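Local structure of tapirin (Caldicellulosiruptor hydrothermalis, 6N2C) at residues 313-318 and 444-449; 170-175 and 452-457; 476-479 and 484-487; 552-555 and 559-562; 420-425 and 429-434. The protein probably binds cellulose through its beta-helical C-terminal domain, which carries a zinc ion, and may help the thermophilic bacterium adhere to plant biomass. All coordinates share one frame; numbering follows the deposited sequence. Where two conformers were deposited one is given.

Contact 1 (313-318 and 444-449); sequences FAYFNK and IPYPTI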
# COMPACT_ATOMS: atom_id res chain seq x y z
N PHE A 313 -10.49 -5.13 6.93
CA PHE A 313 -10.17 -4.32 8.08
C PHE A 313 -9.04 -3.35 7.80
O PHE A 313 -8.28 -3.52 6.83
CB PHE A 313 -9.84 -5.18 9.33
CG PHE A 313 -8.61 -6.01 9.15
CD1 PHE A 313 -7.36 -5.43 9.32
CD2 PHE A 313 -8.70 -7.36 8.79
CE1 PHE A 313 -6.17 -6.20 9.11
CE2 PHE A 313 -7.50 -8.11 8.56
CZ PHE A 313 -6.25 -7.52 8.77
N ALA A 314 -8.96 -2.35 8.69
CA ALA A 314 -7.77 -1.51 8.78
C ALA A 314 -7.31 -1.52 10.19
O ALA A 314 -8.11 -1.32 11.14
CB ALA A 314 -8.09 -0.10 8.28
N TYR A 315 -6.00 -1.66 10.37
CA TYR A 315 -5.36 -1.78 11.65
C TYR A 315 -4.28 -0.76 11.63
O TYR A 315 -3.45 -0.74 10.73
CB TYR A 315 -4.85 -3.24 11.83
CG TYR A 315 -4.06 -3.64 13.02
CD1 TYR A 315 -3.72 -2.76 14.09
CD2 TYR A 315 -3.60 -5.00 13.16
CE1 TYR A 315 -2.92 -3.21 15.15
CE2 TYR A 315 -2.83 -5.39 14.22
CZ TYR A 315 -2.48 -4.51 15.20
OH TYR A 315 -1.75 -4.94 16.26
N PHE A 316 -4.22 0.12 12.65
CA PHE A 316 -3.39 1.33 12.62
C PHE A 316 -3.07 1.80 14.02
O PHE A 316 -3.77 1.43 14.98
CB PHE A 316 -4.13 2.52 11.87
CG PHE A 316 -5.51 2.75 12.43
CD1 PHE A 316 -5.69 3.49 13.58
CD2 PHE A 316 -6.57 2.04 11.88
CE1 PHE A 316 -6.98 3.61 14.13
CE2 PHE A 316 -7.83 2.15 12.44
CZ PHE A 316 -8.02 2.92 13.54
N ASN A 317 -1.99 2.57 14.16
CA ASN A 317 -1.75 3.25 15.40
C ASN A 317 -2.53 4.60 15.46
O ASN A 317 -2.90 5.06 16.58
CB ASN A 317 -0.25 3.44 15.65
CG ASN A 317 0.42 2.14 15.96
OD1 ASN A 317 -0.17 1.29 16.67
ND2 ASN A 317 1.59 1.90 15.35
N LYS A 318 -2.63 5.27 14.32
CA LYS A 318 -3.34 6.58 14.22
C LYS A 318 -4.12 6.64 12.90
O LYS A 318 -3.62 6.25 11.82
CB LYS A 318 -2.43 7.79 14.34
CG LYS A 318 -3.20 9.11 14.41
CD LYS A 318 -4.01 9.25 15.70
CE LYS A 318 -5.08 10.33 15.66
NZ LYS A 318 -4.38 11.69 15.71
N ILE A 444 -9.17 -5.69 22.56
CA ILE A 444 -9.35 -5.59 21.12
C ILE A 444 -8.72 -6.81 20.44
O ILE A 444 -7.55 -7.05 20.70
CB ILE A 444 -8.64 -4.33 20.64
CG1 ILE A 444 -9.35 -3.12 21.18
CG2 ILE A 444 -8.65 -4.30 19.08
CD1 ILE A 444 -8.57 -1.83 21.07
N PRO A 445 -9.44 -7.49 19.56
CA PRO A 445 -8.95 -8.74 18.95
C PRO A 445 -8.13 -8.47 17.65
O PRO A 445 -8.58 -8.72 16.55
CB PRO A 445 -10.20 -9.45 18.61
CG PRO A 445 -11.18 -8.35 18.29
CD PRO A 445 -10.86 -7.28 19.25
N TYR A 446 -6.95 -7.98 17.89
CA TYR A 446 -6.12 -7.51 16.81
C TYR A 446 -5.77 -8.66 15.90
O TYR A 446 -5.38 -9.73 16.40
CB TYR A 446 -4.87 -6.91 17.33
CG TYR A 446 -5.01 -5.57 18.04
CD1 TYR A 446 -5.30 -4.40 17.31
CD2 TYR A 446 -4.89 -5.47 19.36
CE1 TYR A 446 -5.39 -3.21 17.94
CE2 TYR A 446 -4.99 -4.25 20.01
CZ TYR A 446 -5.29 -3.12 19.27
OH TYR A 446 -5.36 -1.91 19.89
N PRO A 447 -5.85 -8.44 14.60
CA PRO A 447 -5.25 -9.43 13.64
C PRO A 447 -3.79 -9.75 13.90
O PRO A 447 -3.01 -8.91 14.33
CB PRO A 447 -5.43 -8.73 12.30
CG PRO A 447 -6.66 -7.89 12.49
CD PRO A 447 -6.48 -7.34 13.88
N THR A 448 -3.42 -11.02 13.71
CA THR A 448 -2.02 -11.36 13.73
C THR A 448 -1.33 -10.80 12.45
O THR A 448 -1.94 -10.64 11.39
CB THR A 448 -1.75 -12.89 13.84
OG1 THR A 448 -0.37 -13.06 14.12
CG2 THR A 448 -2.13 -13.66 12.56
N ILE A 449 -0.06 -10.51 12.62
CA ILE A 449 0.79 -10.09 11.47
C ILE A 449 0.95 -11.28 10.50
O ILE A 449 1.33 -12.41 10.95
CB ILE A 449 2.16 -9.67 11.90
CG1 ILE A 449 2.12 -8.51 12.87
CG2 ILE A 449 3.01 -9.35 10.69
CD1 ILE A 449 1.19 -7.39 12.47
O HOH W 1 -1.26 -7.79 16.01
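Pro447 lays its ring over the Phe313 ring, with CG 3.8 Å from the ring centroid and only 12° off the ring normal, a textbook CH-pi contact. It belongs to the compact part of a surface patch in which a linker without regular structure runs past a strand of the beta-helix. The same proline also serves Tyr315: its CD packs 3.8 Å from CD2 of that ring. With CG of Tyr315 turned anti to the backbone N (chi1 175°), the tyrosine ring reaches out to the linker and meets Tyr446, which completes the packed part. The two rings are nearly parallel, their planes at 25°, but offset, with little overlap. What touches is a corner, Tyr446 CD1 lying over the rim of one Tyr315 face, 3.4 Å from Tyr315 CE1.

The looser side is polar and wet. No direct hydrogen bond joins the segments; instead one water, lying in the plane of the Tyr315 ring, spans 2.9 Å to Tyr315 OH and donates to Pro447 O at 2.7 Å. Tyr446 turns its own hydroxyl away from this water, to the carbonyl O of Gly336, just after the adjacent strand 333-335, while Phe294 of strand 293-294 meets the rings of both Phe313 and Tyr315. The contact therefore rests mainly on proline C-H groups and aromatic carbon, with a single water mediating between the polar groups, a chemistry that depends on shape more than on charge.

Contact 2 (170-175 and 452-457); sequences LPYLLA and IIEEIK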
# COMPACT_ATOMS: atom_id res chain seq x y z
N LEU A 170 -5.18 -19.56 9.50
CA LEU A 170 -5.62 -19.00 8.19
C LEU A 170 -5.40 -17.47 8.03
O LEU A 170 -5.00 -17.06 6.95
CB LEU A 170 -7.09 -19.37 7.87
CG LEU A 170 -7.72 -18.92 6.53
CD1 LEU A 170 -6.85 -19.34 5.35
CD2 LEU A 170 -9.13 -19.48 6.35
N PRO A 171 -5.70 -16.63 9.08
CA PRO A 171 -5.18 -15.20 9.11
C PRO A 171 -3.65 -15.08 9.05
O PRO A 171 -3.12 -14.06 8.62
CB PRO A 171 -5.68 -14.66 10.46
CG PRO A 171 -6.88 -15.50 10.79
CD PRO A 171 -6.70 -16.86 10.15
N TYR A 172 -2.96 -16.13 9.50
CA TYR A 172 -1.51 -16.15 9.43
C TYR A 172 -1.12 -16.21 7.97
O TYR A 172 -0.08 -15.61 7.56
CB TYR A 172 -0.95 -17.35 10.18
CG TYR A 172 0.50 -17.23 10.55
CD1 TYR A 172 1.09 -15.97 10.92
CD2 TYR A 172 1.31 -18.37 10.52
CE1 TYR A 172 2.42 -15.87 11.23
CE2 TYR A 172 2.65 -18.29 10.80
CZ TYR A 172 3.22 -17.08 11.19
OH TYR A 172 4.55 -17.02 11.47
N LEU A 173 -1.92 -16.91 7.16
CA LEU A 173 -1.59 -17.10 5.73
C LEU A 173 -2.14 -16.06 4.72
O LEU A 173 -2.12 -16.24 3.49
CB LEU A 173 -1.98 -18.50 5.28
CG LEU A 173 -1.29 -19.60 6.11
CD1 LEU A 173 -1.77 -20.92 5.50
CD2 LEU A 173 0.21 -19.51 6.05
N LEU A 174 -2.66 -14.96 5.26
CA LEU A 174 -3.21 -13.92 4.41
C LEU A 174 -2.11 -13.46 3.47
O LEU A 174 -1.01 -13.14 3.93
CB LEU A 174 -3.60 -12.74 5.30
CG LEU A 174 -4.17 -11.50 4.51
CD1 LEU A 174 -5.36 -11.86 3.64
CD2 LEU A 174 -4.53 -10.50 5.56
N ALA A 175 -2.44 -13.50 2.19
CA ALA A 175 -1.54 -13.00 1.12
C ALA A 175 -0.25 -13.77 1.01
O ALA A 175 0.70 -13.32 0.43
CB ALA A 175 -1.27 -11.49 1.20
N ILE A 452 3.63 -13.88 5.64
CA ILE A 452 4.34 -13.34 4.48
C ILE A 452 5.07 -12.05 4.83
O ILE A 452 6.21 -11.82 4.36
CB ILE A 452 3.46 -13.22 3.23
CG1 ILE A 452 4.21 -13.02 1.96
CG2 ILE A 452 2.47 -12.07 3.39
CD1 ILE A 452 5.18 -14.09 1.59
N ILE A 453 4.46 -11.17 5.64
CA ILE A 453 5.11 -9.93 6.03
C ILE A 453 6.27 -10.17 6.98
O ILE A 453 7.33 -9.54 6.84
CB ILE A 453 4.08 -8.94 6.70
CG1 ILE A 453 2.94 -8.62 5.74
CG2 ILE A 453 4.80 -7.73 7.32
CD1 ILE A 453 3.30 -7.82 4.49
N GLU A 454 6.10 -11.10 7.93
CA GLU A 454 7.18 -11.50 8.79
C GLU A 454 8.39 -11.92 7.99
O GLU A 454 9.53 -11.45 8.30
CB GLU A 454 6.77 -12.63 9.73
CG GLU A 454 5.82 -12.19 10.78
CD GLU A 454 5.28 -13.37 11.64
OE1 GLU A 454 5.78 -14.55 11.49
OE2 GLU A 454 4.27 -13.10 12.36
N GLU A 455 8.14 -12.71 6.97
CA GLU A 455 9.28 -13.26 6.17
C GLU A 455 9.92 -12.17 5.32
O GLU A 455 11.15 -12.08 5.24
CB GLU A 455 8.85 -14.43 5.30
CG GLU A 455 8.31 -15.61 6.07
CD GLU A 455 9.41 -16.19 7.02
OE1 GLU A 455 9.16 -16.33 8.26
OE2 GLU A 455 10.53 -16.31 6.52
N ILE A 456 9.13 -11.28 4.73
CA ILE A 456 9.70 -10.17 3.95
C ILE A 456 10.58 -9.27 4.79
O ILE A 456 11.58 -8.69 4.34
CB ILE A 456 8.55 -9.41 3.29
CG1 ILE A 456 8.11 -10.21 2.06
CG2 ILE A 456 8.93 -7.98 2.91
CD1 ILE A 456 6.69 -9.73 1.69
N LYS A 457 10.20 -9.08 6.06
CA LYS A 457 10.92 -8.19 6.90
C LYS A 457 12.16 -8.77 7.49
O LYS A 457 12.98 -8.01 8.03
CB LYS A 457 9.98 -7.69 8.04
CG LYS A 457 8.96 -6.67 7.52
CD LYS A 457 7.85 -6.23 8.53
CE LYS A 457 8.34 -5.25 9.54
NZ LYS A 457 7.24 -4.78 10.48
O HOH W 2 0.94 -14.81 5.07
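With CG anti to the backbone N (chi1 -161°), Tyr172 carries its ring toward the helix, where Glu454, its CG anti to the carbonyl carbon and its chain extended beyond, reaches out to meet it. The two side chains cross at about a right angle. Tyr172 OH donates to Glu454 OE1 over 2.8 Å, approaching on the syn side and 24° out of the carboxylate plane. The carboxylate sits at the edge of the ring, its own plane turned 57° from the ring plane, with OE2 3.5 Å from CE1 of Tyr172. An alanine in place of Glu454 would remove the acceptor and probably leave the tyrosine hydroxyl without its mate on the helix, its ring freer to swing.

Beside a backbone hydrogen bond of Tyr172 with Ala451, one water donates to the carbonyls of Tyr172 and Leu174 and accepts from Ile452 N at 2.9 Å, tying the beta turn 171-174 to an N-H in the first turn of the helix. Nearby, CG2 of Ile452 rests 3.7 Å from both Leu174 O and Ala175 O, and 4.4 Å from Ala175 CB. Ala175 and Ile452 both continue onto Leu252 of strand 252-255, and Ile453 packs on Leu273 of strand 273-276, placing helix 451-457 and the segment at the start of the modelled chain side by side against neighbouring rungs of the beta-helix.

Contact 3 (476-479 and 484-487); sequences KDIN and YSLV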
# COMPACT_ATOMS: atom_id res chain seq x y z
N LYS A 476 27.24 -12.18 -22.03
CA LYS A 476 26.61 -11.40 -23.06
C LYS A 476 26.09 -12.18 -24.31
O LYS A 476 25.53 -11.56 -25.22
CB LYS A 476 27.60 -10.39 -23.61
CG LYS A 476 28.16 -9.39 -22.58
CD LYS A 476 28.92 -8.28 -23.34
CE LYS A 476 29.27 -7.10 -22.44
NZ LYS A 476 30.24 -6.18 -23.11
N ASP A 477 26.16 -13.49 -24.28
CA ASP A 477 25.81 -14.30 -25.47
C ASP A 477 24.53 -15.11 -25.36
O ASP A 477 24.30 -15.99 -26.22
CB ASP A 477 27.01 -15.13 -25.88
CG ASP A 477 27.46 -16.16 -24.84
OD1 ASP A 477 26.95 -16.24 -23.72
OD2 ASP A 477 28.31 -16.98 -25.21
N ILE A 478 23.71 -14.84 -24.32
CA ILE A 478 22.46 -15.54 -24.09
C ILE A 478 21.38 -14.76 -24.82
O ILE A 478 20.54 -14.15 -24.23
CB ILE A 478 22.17 -15.81 -22.63
CG1 ILE A 478 23.35 -16.58 -21.98
CG2 ILE A 478 20.94 -16.73 -22.48
CD1 ILE A 478 23.16 -16.88 -20.52
N ASN A 479 21.41 -14.86 -26.15
CA ASN A 479 20.51 -14.15 -27.05
C ASN A 479 19.78 -15.14 -27.95
O ASN A 479 20.23 -16.31 -28.14
CB ASN A 479 21.28 -13.15 -27.88
CG ASN A 479 22.20 -12.29 -27.02
OD1 ASN A 479 21.73 -11.65 -26.08
ND2 ASN A 479 23.51 -12.23 -27.38
N TYR A 484 17.53 -10.33 -26.40
CA TYR A 484 18.88 -10.13 -25.98
C TYR A 484 18.94 -10.10 -24.48
O TYR A 484 18.00 -9.69 -23.84
CB TYR A 484 19.46 -8.83 -26.51
CG TYR A 484 19.67 -8.81 -28.00
CD1 TYR A 484 18.65 -8.37 -28.85
CD2 TYR A 484 20.87 -9.20 -28.56
CE1 TYR A 484 18.83 -8.33 -30.21
CE2 TYR A 484 21.06 -9.20 -29.94
CZ TYR A 484 20.04 -8.74 -30.76
OH TYR A 484 20.21 -8.72 -32.11
N SER A 485 20.02 -10.66 -23.94
CA SER A 485 20.26 -10.69 -22.46
C SER A 485 21.60 -10.05 -22.18
O SER A 485 22.47 -9.98 -23.05
CB SER A 485 20.25 -12.10 -21.88
OG SER A 485 19.07 -12.86 -22.19
N LEU A 486 21.75 -9.57 -20.93
CA LEU A 486 23.00 -9.08 -20.40
C LEU A 486 23.03 -9.36 -18.92
O LEU A 486 22.11 -8.96 -18.17
CB LEU A 486 23.14 -7.57 -20.72
CG LEU A 486 24.27 -6.83 -20.01
CD1 LEU A 486 25.60 -7.38 -20.50
CD2 LEU A 486 24.14 -5.31 -20.06
N VAL A 487 24.14 -10.03 -18.48
CA VAL A 487 24.49 -10.22 -17.10
C VAL A 487 25.79 -9.43 -16.97
O VAL A 487 26.75 -9.78 -17.65
CB VAL A 487 24.68 -11.68 -16.63
CG1 VAL A 487 24.79 -11.76 -15.10
CG2 VAL A 487 23.47 -12.57 -17.05
O HOH W 3 24.36 -8.95 -24.45
O HOH W 4 23.74 -12.88 -22.05
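A side-chain amide takes the place of a backbone partner here: Asn479 OD1 accepts the N-H of Ser485, a strand residue, over 2.9 Å. The bond is straight, at 165° about the hydrogen, and its donor comes almost head-on to the amide C=O. The other end of the same amide turns back on its own segment, ND2 donating to Lys476 O at 3.0 Å, a more bent bond tilted from the amide plane. Gripped at both ends, the amide has its rotation fixed. The side chains of Asn479 and Tyr484 cross at about a right angle, with the amide and ring planes 52° apart and Tyr484 CD2 3.6 Å from Asn479 OD1.

Ser485 answers with its side chain. In the conformer given, its OG, anti to the carbonyl carbon (chi1 -53°), donates to Ile478 O over 2.8 Å, and in that state the residue is bound by both its amide and its hydroxyl to the incoming loop. Replacing Asn479 by a leucine would probably leave Ser485 N without its acceptor and Lys476 O without its amide donor, loosening the bend of the loop. Waters complete the seam: one donates to Lys476 O and to Ser485 O, the latter at 2.6 Å, while another accepts from Ile478 N. Farther along, Lys476 lies beside Leu486, with CG 3.9 Å from CD1.

Ile478 is the centre of an inverse gamma turn, and strand 483-488 bonds to Phe515 and Ile517 of the adjacent strand. This is a loop folding back on a terminal strand of a parallel beta-helix, using side-chain and water bonds along its outer border.

Contact 4 (552-555 and 559-562); sequences YVRM and LIDY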
# COMPACT_ATOMS: atom_id res chain seq x y z
N TYR A 552 6.36 -7.35 -18.26
CA TYR A 552 7.13 -8.51 -17.81
C TYR A 552 6.97 -9.65 -18.85
O TYR A 552 5.81 -10.04 -19.23
CB TYR A 552 6.59 -8.99 -16.49
CG TYR A 552 7.05 -10.39 -16.03
CD1 TYR A 552 8.33 -10.58 -15.59
CD2 TYR A 552 6.22 -11.52 -16.16
CE1 TYR A 552 8.74 -11.83 -15.17
CE2 TYR A 552 6.66 -12.78 -15.75
CZ TYR A 552 7.89 -12.90 -15.16
OH TYR A 552 8.35 -14.15 -14.80
N VAL A 553 8.09 -10.25 -19.16
CA VAL A 553 8.12 -11.53 -19.79
C VAL A 553 9.15 -12.38 -18.99
O VAL A 553 10.24 -11.89 -18.72
CB VAL A 553 8.61 -11.42 -21.24
CG1 VAL A 553 8.96 -12.79 -21.92
CG2 VAL A 553 7.62 -10.63 -22.07
N ARG A 554 8.78 -13.61 -18.66
CA ARG A 554 9.76 -14.55 -18.05
C ARG A 554 11.10 -14.61 -18.78
O ARG A 554 11.17 -14.69 -20.03
CB ARG A 554 9.10 -15.91 -17.87
CG ARG A 554 9.88 -16.93 -17.07
CD ARG A 554 9.00 -18.18 -16.83
NE ARG A 554 9.65 -19.10 -15.90
CZ ARG A 554 10.48 -20.10 -16.21
NH1 ARG A 554 10.83 -20.44 -17.48
NH2 ARG A 554 10.99 -20.79 -15.20
N MET A 555 12.19 -14.59 -18.02
CA MET A 555 13.48 -14.75 -18.61
C MET A 555 13.57 -16.05 -19.44
O MET A 555 13.02 -17.09 -18.98
CB MET A 555 14.59 -14.78 -17.50
CG MET A 555 14.89 -13.38 -16.92
SD MET A 555 16.28 -13.48 -15.71
CE MET A 555 15.53 -14.15 -14.34
N LEU A 559 18.87 -18.39 -19.83
CA LEU A 559 19.34 -17.29 -18.92
C LEU A 559 19.07 -17.69 -17.49
O LEU A 559 19.94 -17.50 -16.64
CB LEU A 559 18.74 -15.93 -19.33
CG LEU A 559 19.03 -14.70 -18.42
CD1 LEU A 559 20.55 -14.45 -18.58
CD2 LEU A 559 18.22 -13.54 -18.93
N ILE A 560 17.90 -18.24 -17.14
CA ILE A 560 17.59 -18.69 -15.84
C ILE A 560 18.61 -19.78 -15.41
O ILE A 560 19.20 -19.78 -14.31
CB ILE A 560 16.19 -19.26 -15.75
CG1 ILE A 560 15.13 -18.15 -15.97
CG2 ILE A 560 15.93 -20.01 -14.47
CD1 ILE A 560 13.76 -18.64 -16.10
N ASP A 561 18.85 -20.73 -16.32
CA ASP A 561 19.79 -21.81 -16.01
C ASP A 561 21.20 -21.23 -15.68
O ASP A 561 21.84 -21.69 -14.74
CB ASP A 561 19.96 -22.75 -17.20
CG ASP A 561 18.69 -23.56 -17.49
OD1 ASP A 561 17.73 -23.61 -16.70
OD2 ASP A 561 18.76 -24.13 -18.54
N TYR A 562 21.64 -20.25 -16.44
CA TYR A 562 22.90 -19.58 -16.16
C TYR A 562 22.91 -18.91 -14.79
O TYR A 562 23.84 -19.14 -13.93
CB TYR A 562 23.27 -18.56 -17.20
CG TYR A 562 24.54 -17.82 -16.95
CD1 TYR A 562 25.79 -18.40 -17.23
CD2 TYR A 562 24.55 -16.58 -16.30
CE1 TYR A 562 26.96 -17.72 -16.97
CE2 TYR A 562 25.72 -15.93 -15.96
CZ TYR A 562 26.92 -16.46 -16.35
OH TYR A 562 28.06 -15.83 -16.04
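The chain leaves strand 548-552, runs extended through Arg554 and Met555, and doubles back as a helix, so that Met555 and Ile560 bring their CA atoms to 6.3 Å, and no hydrogen bond crosses between the two segments. Ile560 meets both Met555 and Arg554. Its CG1, anti to the carbonyl carbon (chi1 -67°), meets Met555 CB at 3.7 Å, and its CD1 goes on to touch Met555 O at 3.4 Å. In the arginine conformer given, the same methyl lies over one face of the Arg554 guanidinium, offset toward its rim, with CZ 3.6 Å away; the arginine arrives as an extended chain that crosses the isoleucine at about a right angle. Its charged end is not spent on this apolar cover, since in this conformer NH1 bonds to Gln557 OE1 at the start of the helix.

Farther along its chain Met555 meets Leu559. Its chi1 of -75° and extended chi2 (-177°) carry SD to 3.8 Å from Leu559 CD2, the two side chains meeting at a slant. Methionine and leucine form the inner part of the contact and arginine its outer lid.

Deeper in, Met555 packs on Val534 of strand 534-537, and both Met555 and Leu559 lie on Phe515 of strand 513-518. Leu559 also touches Ser485 and Val487 of strand 483-488, so helix 557-565 packs on strands 513-518 and 483-488, while the loop's Met555 reaches 534-537.

Contact 5 (420-425 and 429-434); sequences RSIPQN and GIRNLF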
# COMPACT_ATOMS: atom_id res chain seq x y z
N ARG A 420 -18.05 3.59 31.79
CA ARG A 420 -17.57 3.39 33.17
C ARG A 420 -18.18 4.44 34.09
O ARG A 420 -18.60 4.12 35.22
CB ARG A 420 -16.05 3.42 33.14
CG ARG A 420 -15.41 3.43 34.55
CD ARG A 420 -13.96 3.82 34.51
NE ARG A 420 -13.70 5.21 34.18
CZ ARG A 420 -13.72 6.25 35.01
NH1 ARG A 420 -14.03 6.14 36.34
NH2 ARG A 420 -13.45 7.45 34.52
N SER A 421 -18.27 5.71 33.61
CA SER A 421 -18.67 6.86 34.44
C SER A 421 -19.39 7.83 33.51
O SER A 421 -18.82 8.33 32.51
CB SER A 421 -17.49 7.51 35.08
OG SER A 421 -17.87 8.56 35.96
N ILE A 422 -20.66 8.02 33.77
CA ILE A 422 -21.43 9.04 33.06
C ILE A 422 -20.87 10.46 33.39
O ILE A 422 -20.75 10.83 34.58
CB ILE A 422 -22.90 8.95 33.42
CG1 ILE A 422 -23.48 7.61 32.90
CG2 ILE A 422 -23.70 10.04 32.69
CD1 ILE A 422 -24.92 7.36 33.32
N PRO A 423 -20.51 11.23 32.34
CA PRO A 423 -19.87 12.55 32.59
C PRO A 423 -20.91 13.59 32.96
O PRO A 423 -22.10 13.36 32.80
CB PRO A 423 -19.22 12.89 31.26
CG PRO A 423 -20.04 12.18 30.23
CD PRO A 423 -20.55 10.93 30.89
N GLN A 424 -20.43 14.63 33.66
CA GLN A 424 -21.30 15.67 34.18
C GLN A 424 -21.74 16.57 33.00
O GLN A 424 -21.10 16.64 31.95
CB GLN A 424 -20.51 16.55 35.17
CG GLN A 424 -20.09 15.92 36.48
CD GLN A 424 -19.04 16.81 37.24
OE1 GLN A 424 -18.95 18.04 37.05
NE2 GLN A 424 -18.28 16.17 38.12
N ASN A 425 -22.76 17.37 33.26
CA ASN A 425 -23.22 18.47 32.40
C ASN A 425 -23.61 18.00 30.94
O ASN A 425 -23.42 18.73 29.97
CB ASN A 425 -22.16 19.54 32.30
CG ASN A 425 -21.77 20.13 33.66
OD1 ASN A 425 -22.59 20.20 34.56
ND2 ASN A 425 -20.49 20.42 33.82
N GLY A 429 -31.35 16.54 26.46
CA GLY A 429 -31.94 15.77 25.34
C GLY A 429 -31.16 14.53 24.88
O GLY A 429 -31.70 13.70 24.17
N ILE A 430 -29.93 14.37 25.35
CA ILE A 430 -29.18 13.08 25.12
C ILE A 430 -28.78 12.36 26.37
O ILE A 430 -28.15 11.31 26.31
CB ILE A 430 -27.97 13.25 24.21
CG1 ILE A 430 -26.99 14.28 24.76
CG2 ILE A 430 -28.46 13.59 22.82
CD1 ILE A 430 -25.67 14.21 24.07
N ARG A 431 -29.24 12.84 27.54
CA ARG A 431 -28.85 12.21 28.78
C ARG A 431 -29.27 10.78 28.82
O ARG A 431 -28.53 9.92 29.35
CB ARG A 431 -29.34 13.04 30.00
CG ARG A 431 -29.11 12.34 31.32
CD ARG A 431 -27.62 12.28 31.72
NE ARG A 431 -27.44 11.49 32.94
CZ ARG A 431 -27.57 10.14 33.04
NH1 ARG A 431 -27.86 9.33 31.99
NH2 ARG A 431 -27.42 9.57 34.24
N ASN A 432 -30.43 10.53 28.21
CA ASN A 432 -31.06 9.20 28.13
C ASN A 432 -30.14 8.12 27.58
O ASN A 432 -30.22 6.98 28.00
CB ASN A 432 -32.40 9.19 27.33
CG ASN A 432 -32.24 9.40 25.82
OD1 ASN A 432 -31.67 10.40 25.34
ND2 ASN A 432 -32.83 8.48 25.03
N LEU A 433 -29.28 8.52 26.68
CA LEU A 433 -28.47 7.58 25.88
C LEU A 433 -27.47 6.85 26.78
O LEU A 433 -27.00 5.75 26.42
CB LEU A 433 -27.72 8.33 24.84
CG LEU A 433 -28.53 9.05 23.75
CD1 LEU A 433 -27.62 9.72 22.75
CD2 LEU A 433 -29.58 8.12 23.12
N PHE A 434 -27.06 7.49 27.87
CA PHE A 434 -25.95 7.00 28.64
C PHE A 434 -26.38 6.00 29.72
O PHE A 434 -27.32 6.25 30.48
CB PHE A 434 -25.21 8.17 29.29
CG PHE A 434 -24.56 9.13 28.33
CD1 PHE A 434 -25.32 10.09 27.63
CD2 PHE A 434 -23.17 9.16 28.17
CE1 PHE A 434 -24.74 10.95 26.76
CE2 PHE A 434 -22.58 10.07 27.36
CZ PHE A 434 -23.35 10.99 26.64
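Ile422 sets its CG2 over one face of the Arg431 guanidinium, above the middle of the group and 3.9 Å from CZ, while its CD1 comes beside the end of the group, 3.5 Å from Arg431 NH2. The arginine gets there by a bend at its second torsion (chi2 71°), which folds the chain across the isoleucine at about a right angle. No hydrogen bond joins the two segments; the flat cation is simply packed against aliphatic carbon.

Ile422 also meets Phe434, where Ile422 CG1 stands 4.0 Å from Phe434 CB and Ile422 CD1 3.9 Å from Phe434 O. Pro423 adds a looser touch, its CD 4.2 Å from CE2 of the Phe434 ring. The isoleucine is thus the shared element of the contact, its partners being an exposed arginine and a buried phenylalanine.

The backbone at Ile422 is fastened separately, its N donating to Gln436 OE1, while Pro423 and Phe434 both rest on Ile400 of strand 400-403. This is a loop between consecutive parallel strands, 416-419 and 434-436, turned in on itself at one end of the beta-helix, with Phe434 starting the outermost strand on that side.

In the fold
From the N terminus, the turn at 170-175 opens contact 2, whose partner helix comes only after the main run of beta-helix rungs. Within that long loop lies contact 1, joining rung strand 313-315 to the linker 444-449, and within contact 1 lies contact 5, a short closure between strands 416-419 and 434-436. The returning linker brings contacts 1 and 2 together: Ile449 and Thr448 pack on Tyr172. Contacts 3 and 4 then follow in series as local closures, touching through Ser485, Ile478 and Leu559, at the zinc-bearing end. Contact 5 sits at the far end, its centre about 75 Å from that of contact 3.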